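Local coordinates for protein biliverdin reductase (Synechocystis sp., PDB 5B3T) that reduces biliverdin, a tetrapyrrole of the heme-degradation pathway, with NAD(P)H as its cofactor, through a Rossmann-fold domain of the Gfo/Idh/MocA family, at residues A[129-134]-A[288-293]. Numbering follows the deposited sequence.
With PO4 (phosphate ion), chain E.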
loop_
_atom_site.group_PDB
_atom_site.type_symbol
_atom_site.label_atom_id
_atom_site.label_comp_id
_atom_site.label_asym_id
_atom_site.label_seq_id
_atom_site.Cartn_x
_atom_site.Cartn_y
_atom_site.Cartn_z
ATOM N N HIS A 129 -8.517 8.877 -3.995
ATOM C CA HIS A 129 -7.177 9.165 -3.508
ATOM C C HIS A 129 -6.560 7.890 -2.956
ATOM O O HIS A 129 -7.184 7.193 -2.149
ATOM C CB HIS A 129 -7.225 10.255 -2.433
ATOM C CG HIS A 129 -5.899 10.551 -1.804
ATOM N ND1 HIS A 129 -4.842 11.083 -2.507
ATOM C CD2 HIS A 129 -5.468 10.403 -0.528
ATOM C CE1 HIS A 129 -3.813 11.244 -1.693
ATOM N NE2 HIS A 129 -4.168 10.839 -0.487
ATOM N N VAL A 130 -5.341 7.584 -3.394
ATOM C CA VAL A 130 -4.636 6.376 -2.982
ATOM C C VAL A 130 -3.241 6.763 -2.513
ATOM O O VAL A 130 -2.533 7.508 -3.201
ATOM C CB VAL A 130 -4.542 5.345 -4.124
ATOM C CG1 VAL A 130 -3.809 4.091 -3.651
ATOM C CG2 VAL A 130 -5.923 4.996 -4.650
ATOM N N GLU A 131 -2.850 6.260 -1.346
ATOM C CA GLU A 131 -1.475 6.346 -0.882
ATOM C C GLU A 131 -1.009 4.968 -0.437
ATOM O O GLU A 131 -1.803 4.037 -0.272
ATOM C CB GLU A 131 -1.313 7.359 0.261
ATOM C CG GLU A 131 -0.601 8.650 -0.144
ATOM C CD GLU A 131 0.846 8.442 -0.592
ATOM O OE1 GLU A 131 1.377 7.316 -0.469
ATOM O OE2 GLU A 131 1.460 9.419 -1.072
ATOM N N HIS A 132 0.303 4.848 -0.248
ATOM C CA HIS A 132 0.935 3.594 0.167
ATOM C C HIS A 132 1.929 3.955 1.268
ATOM O O HIS A 132 3.113 4.180 1.002
ATOM C CB HIS A 132 1.606 2.904 -1.012
ATOM C CG HIS A 132 1.947 1.468 -0.763
ATOM N ND1 HIS A 132 2.723 0.728 -1.627
ATOM C CD2 HIS A 132 1.613 0.634 0.252
ATOM C CE1 HIS A 132 2.854 -0.500 -1.157
ATOM N NE2 HIS A 132 2.191 -0.582 -0.018
ATOM N N ILE A 133 1.435 4.015 2.507
ATOM C CA ILE A 133 2.200 4.521 3.638
ATOM C C ILE A 133 2.468 3.439 4.675
ATOM O O ILE A 133 3.527 3.434 5.312
ATOM C CB ILE A 133 1.483 5.728 4.285
ATOM C CG1 ILE A 133 1.315 6.855 3.268
ATOM C CG2 ILE A 133 2.244 6.231 5.508
ATOM C CD1 ILE A 133 0.420 7.984 3.737
ATOM N N GLU A 134 1.530 2.504 4.852
ATOM C CA GLU A 134 1.661 1.507 5.911
ATOM C C GLU A 134 2.919 0.664 5.734
ATOM O O GLU A 134 3.608 0.352 6.712
ATOM C CB GLU A 134 0.414 0.621 5.949
ATOM C CG GLU A 134 0.351 -0.326 7.136
ATOM C CD GLU A 134 1.096 -1.624 6.896
ATOM O OE1 GLU A 134 1.215 -2.030 5.721
ATOM O OE2 GLU A 134 1.569 -2.231 7.880
ATOM N N ARG A 288 -1.006 11.331 9.056
ATOM C CA ARG A 288 -1.699 12.533 9.509
ATOM C C ARG A 288 -1.639 13.634 8.459
ATOM O O ARG A 288 -2.656 14.267 8.152
ATOM C CB ARG A 288 -1.112 13.022 10.833
ATOM C CG ARG A 288 -1.777 14.300 11.331
ATOM C CD ARG A 288 -1.303 14.699 12.714
ATOM N NE ARG A 288 -1.985 15.904 13.176
ATOM C CZ ARG A 288 -2.090 16.263 14.452
ATOM N NH1 ARG A 288 -1.556 15.508 15.402
ATOM N NH2 ARG A 288 -2.733 17.377 14.776
ATOM N N GLN A 289 -0.452 13.880 7.896
ATOM C CA GLN A 289 -0.329 14.899 6.857
ATOM C C GLN A 289 -1.212 14.574 5.659
ATOM O O GLN A 289 -1.850 15.465 5.088
ATOM C CB GLN A 289 1.131 15.041 6.421
ATOM C CG GLN A 289 2.072 15.502 7.526
ATOM C CD GLN A 289 1.515 16.673 8.316
ATOM O OE1 GLN A 289 1.344 16.591 9.534
ATOM N NE2 GLN A 289 1.227 17.771 7.626
ATOM N N ASP A 290 -1.267 13.299 5.265
ATOM C CA ASP A 290 -2.106 12.920 4.134
ATOM C C ASP A 290 -3.585 13.080 4.465
ATOM O O ASP A 290 -4.357 13.586 3.644
ATOM C CB ASP A 290 -1.806 11.488 3.707
ATOM C CG ASP A 290 -2.498 11.116 2.411
ATOM O OD1 ASP A 290 -1.988 11.499 1.336
ATOM O OD2 ASP A 290 -3.553 10.450 2.468
ATOM N N THR A 291 -3.994 12.657 5.663
ATOM C CA THR A 291 -5.387 12.822 6.065
ATOM C C THR A 291 -5.771 14.295 6.110
ATOM O O THR A 291 -6.857 14.675 5.659
ATOM C CB THR A 291 -5.629 12.170 7.427
ATOM O OG1 THR A 291 -5.273 10.786 7.365
ATOM C CG2 THR A 291 -7.097 12.289 7.821
ATOM N N GLU A 292 -4.886 15.141 6.642
ATOM C CA GLU A 292 -5.184 16.566 6.714
ATOM C C GLU A 292 -5.232 17.193 5.325
ATOM O O GLU A 292 -6.035 18.100 5.077
ATOM C CB GLU A 292 -4.160 17.271 7.603
ATOM C CG GLU A 292 -4.283 16.888 9.072
ATOM C CD GLU A 292 -3.216 17.518 9.947
ATOM O OE1 GLU A 292 -2.227 18.047 9.401
ATOM O OE2 GLU A 292 -3.372 17.485 11.186
ATOM N N ALA A 293 -4.388 16.718 4.404
ATOM C CA ALA A 293 -4.463 17.195 3.027
ATOM C C ALA A 293 -5.793 16.816 2.388
ATOM O O ALA A 293 -6.387 17.614 1.652
ATOM C CB ALA A 293 -3.294 16.639 2.215
HETATM P P PO4 E . -2.912 17.529 18.489
HETATM O O1 PO4 E . -1.983 18.400 19.300
HETATM O O2 PO4 E . -4.164 17.248 19.285
HETATM O O3 PO4 E . -2.223 16.226 18.160
HETATM O O4 PO4 E . -3.277 18.241 17.208
#
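His-129 meets Asp-290 edge-on, ring against carboxylate. The two flat groups approach from opposite directions, with their planes only 16° apart. His-129 NE2 gives its N-H to Asp-290 OD1 at 2.9 Å, close to the ring plane and onto the syn lone pair. A second, weak bond runs from His-129 NE2 to Asp-290 OD2 at 3.0 Å. The hydrogen is thus shared unevenly by the two oxygens. A chi1 of -171° swings Asp-290 CG away from its own backbone N and brings the carboxylate to the ring edge. OD2 also forms a salt bridge with Arg-28, which probably helps this buried acid stay charged.

Glu-131 approaches with its CG methylene, which touches Asp-290 OD1 at 3.5 Å. The Glu-131 chain bends at chi2 (-63°), and Glu-131 OE1 turns back to accept the backbone N-H of His-132, with N 2.7 Å away. The two carboxylates stand nearly perpendicular. Ile-133 CD1 lies 4.2 Å from Asp-290 CB. With an alanine at Asp-290, His-129 NE2 and Arg-28 would probably both lose their buried acceptor.

Two residues earlier on the helix, Arg-288 NE forms a salt bridge with Glu-292 OE2. Its NH1 and NH2 hold a phosphate ion, probably from the crystallisation liquor.

Strand 128-131 is an outermost strand of the parallel Rossmann sheet, paired with strand 100-104. Helix 283-300 packs beside it and also touches helix 23-34, so the contact ties the C-terminal part of the chain to the nucleotide-binding domain.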